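TRNA threonylcarbamoyladenosine dehydratase (Escherichia coli, PDB 4D79) catalyses the ATP-dependent dehydration of threonylcarbamoyladenosine at position 37 of tRNAs that read codons beginning with adenine, forming its cyclic derivative. Local coordinates at residues A46-R51 against F248-V253; G55-I60 against E91-I96. All blocks are in the same frame, centred on the assembly; numbering follows the deposited sequence.

Interaction 1 (A46-R51 against F248-V253); sequences AEALAR and FGFVAV
V253 meets A48 and L49 where the segments 46-51 and 248-253, on helices 42-51 and 242-266, cross at -43° with axes 9.1 Å apart. Followed outward, its CB points at the opposite helix and then forks. CG1, anti to the backbone N (chi1 170°), reaches L49 CD2 at 3.8 Å and touches A48 CB more loosely at 4.2 Å. CG2 takes the other side of the fork and lies 4.0 Å from both CG and CD2 of L49, so the valine's two methyls share the leucine's branched end. With both methyls gone, as in an alanine here, the end of L49 would probably lose its partner on helix 242-266 and a gap would open beside A48. One turn earlier F250 swings its ring in obliquely: A48 CB sits 3.7 Å from CD1 and nearly as close to CE1. The small methyl of alanine suits this place, since it lets the F250 ring and V253 both come close to helix 42-51. On a different side of helix 42-51, R51 NE makes a salt bridge to E47 OE2 at 2.8 Å, within the guanidinium plane but from above the carboxylate plane. F248 and V251 turn to strands 164-168 and 202-206, while A50 leans on I93 of helix 85-96. A246 and M243 of the second subunit pack on F250 and A48 respectively, so this helix pair also lies at the dimer interface.

Interaction 2 (G55-I60 against E91-I96); sequences GAITLI and ERIRQI
I93 of helix 85-96 points toward strand 56-60, one of the parallel strands of the Rossmann-type alpha/beta fold that the HesA/MoeB/ThiF family uses to bind ATP. Its side chain and that of L59 reach toward each other tip to tip, and the end methyls CD1 of I93 and CD1 of L59 meet at 4.0 Å. I57, two residues earlier and on the same face of the strand, offers its own CD1 to that isoleucine methyl at 4.3 Å. In I93, CG1 is anti to the carbonyl carbon (chi1 -71°), and the extended chain beyond it carries CD1 out to the sheet. Long, branched aliphatic residues suit this place, because the CA atoms of I57 and I93 are 8.9 Å apart and side chains from both sides must span the distance. The alternation of the strand turns T58 and I60 to its other face; I60 belongs to the ATP pocket. Helix 42-51 shares the layer, with A46 against L59 and L49 against I57, while V102 of the neighbouring strand touches I93. On the helix's more exposed side, R94 NH1 makes a weak, salt-bridging hydrogen bond of 3.4 Å to E91 OE1, the acceptor lying in the guanidinium plane.

Both interactions are buried and wholly apolar across their segments, but interaction 1 packs helix on helix near the centre of the chain, whereas interaction 2 lays a helix on the sheet farther out and covers less surface. Helix 42-51 leads along the chain into strand 56-60, and helices 42-51 and 85-96 also touch directly. There the chemistry changes: E47 OE2 of interaction 1 forms a 2.7 Å salt bridge with R92 NH2 of interaction 2, and this carboxylate oxygen, shared by R51 and R92, probably offsets the closeness of their like charges. I96 packs beside E47 and R51, and both contacts border the second subunit.

Interaction 1 (A46-R51 against F248-V253)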
loop_
_atom_site.group_PDB
_atom_site.type_symbol
_atom_site.label_atom_id
_atom_site.label_comp_id
_atom_site.label_asym_id
_atom_site.label_seq_id
_atom_site.Cartn_x
_atom_site.Cartn_y
_atom_site.Cartn_z
ATOM N N ALA B 46 -5.636 7.599 4.060
ATOM C CA ALA B 46 -5.803 8.997 3.710
ATOM C C ALA B 46 -5.135 9.300 2.381
ATOM O O ALA B 46 -5.707 10.016 1.538
ATOM C CB ALA B 46 -5.244 9.881 4.827
ATOM N N GLU B 47 -3.925 8.752 2.183
ATOM C CA GLU B 47 -3.210 8.858 0.919
ATOM C C GLU B 47 -4.052 8.320 -0.229
ATOM O O GLU B 47 -4.211 8.969 -1.267
ATOM C CB GLU B 47 -1.877 8.101 1.010
ATOM C CG GLU B 47 -1.035 8.108 -0.263
ATOM C CD GLU B 47 -0.131 9.315 -0.371
ATOM O OE1 GLU B 47 -0.180 10.164 0.550
ATOM O OE2 GLU B 47 0.656 9.390 -1.356
ATOM N N ALA B 48 -4.604 7.134 -0.057
ATOM C CA ALA B 48 -5.366 6.514 -1.130
ATOM C C ALA B 48 -6.634 7.314 -1.474
ATOM O O ALA B 48 -7.013 7.415 -2.657
ATOM C CB ALA B 48 -5.726 5.093 -0.727
ATOM N N LEU B 49 -7.307 7.862 -0.467
ATOM C CA LEU B 49 -8.487 8.699 -0.730
ATOM C C LEU B 49 -8.118 9.926 -1.561
ATOM O O LEU B 49 -8.803 10.273 -2.522
ATOM C CB LEU B 49 -9.111 9.139 0.576
ATOM C CG LEU B 49 -9.737 8.062 1.423
ATOM C CD1 LEU B 49 -10.021 8.653 2.808
ATOM C CD2 LEU B 49 -10.969 7.500 0.802
ATOM N N ALA B 50 -7.046 10.607 -1.175
ATOM C CA ALA B 50 -6.604 11.767 -1.913
ATOM C C ALA B 50 -6.270 11.415 -3.366
ATOM O O ALA B 50 -6.630 12.160 -4.299
ATOM C CB ALA B 50 -5.403 12.386 -1.198
ATOM N N ARG B 51 -5.592 10.279 -3.576
ATOM C CA ARG B 51 -5.144 9.881 -4.895
ATOM C C ARG B 51 -6.246 9.246 -5.725
ATOM O O ARG B 51 -6.022 8.946 -6.897
ATOM C CB ARG B 51 -3.951 8.925 -4.795
ATOM C CG ARG B 51 -2.689 9.608 -4.246
ATOM C CD ARG B 51 -1.411 8.841 -4.589
ATOM N NE ARG B 51 -0.277 9.540 -4.016
ATOM C CZ ARG B 51 0.294 10.616 -4.533
ATOM N NH1 ARG B 51 -0.116 11.114 -5.682
ATOM N NH2 ARG B 51 1.294 11.194 -3.895
ATOM N N PHE B 248 -3.907 -2.890 4.610
ATOM C CA PHE B 248 -5.135 -2.757 5.396
ATOM C C PHE B 248 -5.875 -1.463 5.015
ATOM O O PHE B 248 -7.065 -1.475 4.723
ATOM C CB PHE B 248 -4.811 -2.768 6.882
ATOM C CG PHE B 248 -4.875 -4.120 7.542
ATOM C CD1 PHE B 248 -3.907 -5.102 7.292
ATOM C CD2 PHE B 248 -5.844 -4.394 8.505
ATOM C CE1 PHE B 248 -3.937 -6.349 7.940
ATOM C CE2 PHE B 248 -5.865 -5.640 9.171
ATOM C CZ PHE B 248 -4.903 -6.622 8.870
ATOM N N GLY B 249 -5.156 -0.345 4.971
ATOM C CA GLY B 249 -5.779 0.916 4.636
ATOM C C GLY B 249 -6.280 0.953 3.210
ATOM O O GLY B 249 -7.347 1.521 2.942
ATOM N N PHE B 250 -5.515 0.361 2.267
ATOM C CA PHE B 250 -5.935 0.348 0.871
ATOM C C PHE B 250 -7.156 -0.537 0.663
ATOM O O PHE B 250 -8.074 -0.170 -0.096
ATOM C CB PHE B 250 -4.799 -0.109 -0.058
ATOM C CG PHE B 250 -3.647 0.827 -0.121
ATOM C CD1 PHE B 250 -3.761 2.140 0.294
ATOM C CD2 PHE B 250 -2.421 0.389 -0.618
ATOM C CE1 PHE B 250 -2.698 2.989 0.236
ATOM C CE2 PHE B 250 -1.344 1.259 -0.683
ATOM C CZ PHE B 250 -1.473 2.530 -0.284
ATOM N N VAL B 251 -7.208 -1.687 1.346
ATOM C CA VAL B 251 -8.382 -2.542 1.233
ATOM C C VAL B 251 -9.603 -1.852 1.844
ATOM O O VAL B 251 -10.719 -1.925 1.304
ATOM C CB VAL B 251 -8.114 -3.906 1.877
ATOM C CG1 VAL B 251 -9.415 -4.680 2.084
ATOM C CG2 VAL B 251 -7.129 -4.711 1.043
ATOM N N ALA B 252 -9.418 -1.163 2.969
ATOM C CA ALA B 252 -10.528 -0.399 3.546
ATOM C C ALA B 252 -11.081 0.645 2.562
ATOM O O ALA B 252 -12.297 0.783 2.422
ATOM C CB ALA B 252 -10.083 0.266 4.844
ATOM N N VAL B 253 -10.205 1.400 1.894
ATOM C CA VAL B 253 -10.661 2.425 0.934
ATOM C C VAL B 253 -11.379 1.789 -0.245
ATOM O O VAL B 253 -12.493 2.199 -0.606
ATOM C CB VAL B 253 -9.478 3.299 0.495
ATOM C CG1 VAL B 253 -9.792 4.195 -0.647
ATOM C CG2 VAL B 253 -9.022 4.138 1.684
#

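Interaction 2 (G55-I60 against E91-I96)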
loop_
_atom_site.group_PDB
_atom_site.type_symbol
_atom_site.label_atom_id
_atom_site.label_comp_id
_atom_site.label_asym_id
_atom_site.label_seq_id
_atom_site.Cartn_x
_atom_site.Cartn_y
_atom_site.Cartn_z
ATOM N N GLY B 55 -13.155 14.336 -2.703
ATOM C CA GLY B 55 -13.156 15.796 -2.737
ATOM C C GLY B 55 -13.032 16.479 -1.404
ATOM O O GLY B 55 -12.604 17.641 -1.351
ATOM N N ALA B 56 -13.354 15.778 -0.324
ATOM C CA ALA B 56 -13.245 16.326 1.018
ATOM C C ALA B 56 -12.833 15.194 1.939
ATOM O O ALA B 56 -13.382 14.088 1.876
ATOM C CB ALA B 56 -14.547 16.954 1.525
ATOM N N ILE B 57 -11.850 15.464 2.768
ATOM C CA ILE B 57 -11.314 14.471 3.674
ATOM C C ILE B 57 -11.178 15.124 5.035
ATOM O O ILE B 57 -10.610 16.215 5.147
ATOM C CB ILE B 57 -9.947 13.925 3.182
ATOM C CG1 ILE B 57 -10.122 13.213 1.836
ATOM C CG2 ILE B 57 -9.336 12.979 4.204
ATOM C CD1 ILE B 57 -8.791 12.905 1.119
ATOM N N THR B 58 -11.670 14.451 6.072
ATOM C CA THR B 58 -11.399 14.836 7.448
ATOM C C THR B 58 -10.449 13.825 8.095
ATOM O O THR B 58 -10.592 12.606 7.921
ATOM C CB THR B 58 -12.701 14.945 8.257
ATOM O OG1 THR B 58 -13.519 15.994 7.704
ATOM C CG2 THR B 58 -12.413 15.217 9.757
ATOM N N LEU B 59 -9.452 14.343 8.817
ATOM C CA LEU B 59 -8.452 13.537 9.500
ATOM C C LEU B 59 -8.571 13.802 10.990
ATOM O O LEU B 59 -8.442 14.950 11.425
ATOM C CB LEU B 59 -7.036 13.888 9.032
ATOM C CG LEU B 59 -6.783 13.856 7.538
ATOM C CD1 LEU B 59 -5.340 14.245 7.190
ATOM C CD2 LEU B 59 -7.127 12.497 6.975
ATOM N N ILE B 60 -8.776 12.748 11.774
ATOM C CA ILE B 60 -8.921 12.888 13.228
ATOM C C ILE B 60 -7.806 12.110 13.918
ATOM O O ILE B 60 -7.779 10.877 13.876
ATOM C CB ILE B 60 -10.296 12.429 13.733
ATOM C CG1 ILE B 60 -11.391 13.074 12.899
ATOM C CG2 ILE B 60 -10.431 12.795 15.238
ATOM C CD1 ILE B 60 -12.807 12.902 13.452
ATOM N N GLU B 91 -1.219 18.527 4.950
ATOM C CA GLU B 91 -0.381 19.279 4.023
ATOM C C GLU B 91 0.022 18.427 2.831
ATOM O O GLU B 91 0.137 18.926 1.701
ATOM C CB GLU B 91 0.867 19.808 4.729
ATOM C CG GLU B 91 1.660 20.729 3.830
ATOM C CD GLU B 91 0.831 21.915 3.354
ATOM O OE1 GLU B 91 -0.088 22.342 4.096
ATOM O OE2 GLU B 91 1.065 22.382 2.217
ATOM N N ARG B 92 0.283 17.143 3.069
ATOM C CA ARG B 92 0.575 16.242 1.970
ATOM C C ARG B 92 -0.614 16.112 1.026
ATOM O O ARG B 92 -0.441 16.119 -0.203
ATOM C CB ARG B 92 0.972 14.883 2.520
ATOM C CG ARG B 92 1.413 13.942 1.449
ATOM C CD ARG B 92 1.963 12.635 2.031
ATOM N NE ARG B 92 2.024 11.656 0.971
ATOM C CZ ARG B 92 3.016 11.580 0.090
ATOM N NH1 ARG B 92 4.061 12.409 0.175
ATOM N NH2 ARG B 92 2.944 10.688 -0.883
ATOM N N ILE B 93 -1.827 15.974 1.576
ATOM C CA ILE B 93 -3.013 15.838 0.731
ATOM C C ILE B 93 -3.190 17.077 -0.139
ATOM O O ILE B 93 -3.568 16.973 -1.316
ATOM C CB ILE B 93 -4.257 15.546 1.592
ATOM C CG1 ILE B 93 -4.139 14.120 2.147
ATOM C CG2 ILE B 93 -5.527 15.735 0.767
ATOM C CD1 ILE B 93 -5.160 13.777 3.182
ATOM N N ARG B 94 -2.874 18.258 0.406
ATOM C CA ARG B 94 -2.973 19.505 -0.357
ATOM C C ARG B 94 -1.955 19.558 -1.493
ATOM O O ARG B 94 -2.172 20.266 -2.486
ATOM C CB ARG B 94 -2.790 20.710 0.576
ATOM C CG ARG B 94 -3.918 20.826 1.624
ATOM C CD ARG B 94 -3.831 22.052 2.512
ATOM N NE ARG B 94 -4.783 21.942 3.627
ATOM C CZ ARG B 94 -4.458 21.847 4.914
ATOM N NH1 ARG B 94 -3.186 21.868 5.289
ATOM N NH2 ARG B 94 -5.418 21.746 5.835
ATOM N N GLN B 95 -0.830 18.840 -1.356
ATOM C CA GLN B 95 0.138 18.699 -2.443
ATOM C C GLN B 95 -0.320 17.688 -3.479
ATOM O O GLN B 95 -0.001 17.832 -4.667
ATOM C CB GLN B 95 1.506 18.292 -1.877
ATOM C CG GLN B 95 2.228 19.469 -1.291
ATOM C CD GLN B 95 2.944 20.254 -2.385
ATOM O OE1 GLN B 95 3.639 19.682 -3.244
ATOM N NE2 GLN B 95 2.744 21.549 -2.389
ATOM N N ILE B 96 -1.072 16.680 -3.049
ATOM C CA ILE B 96 -1.611 15.698 -3.972
ATOM C C ILE B 96 -2.707 16.321 -4.812
ATOM O O ILE B 96 -2.705 16.212 -6.044
ATOM C CB ILE B 96 -2.122 14.465 -3.217
ATOM C CG1 ILE B 96 -0.911 13.678 -2.636
ATOM C CG2 ILE B 96 -2.941 13.561 -4.153
ATOM C CD1 ILE B 96 -1.300 12.526 -1.731
#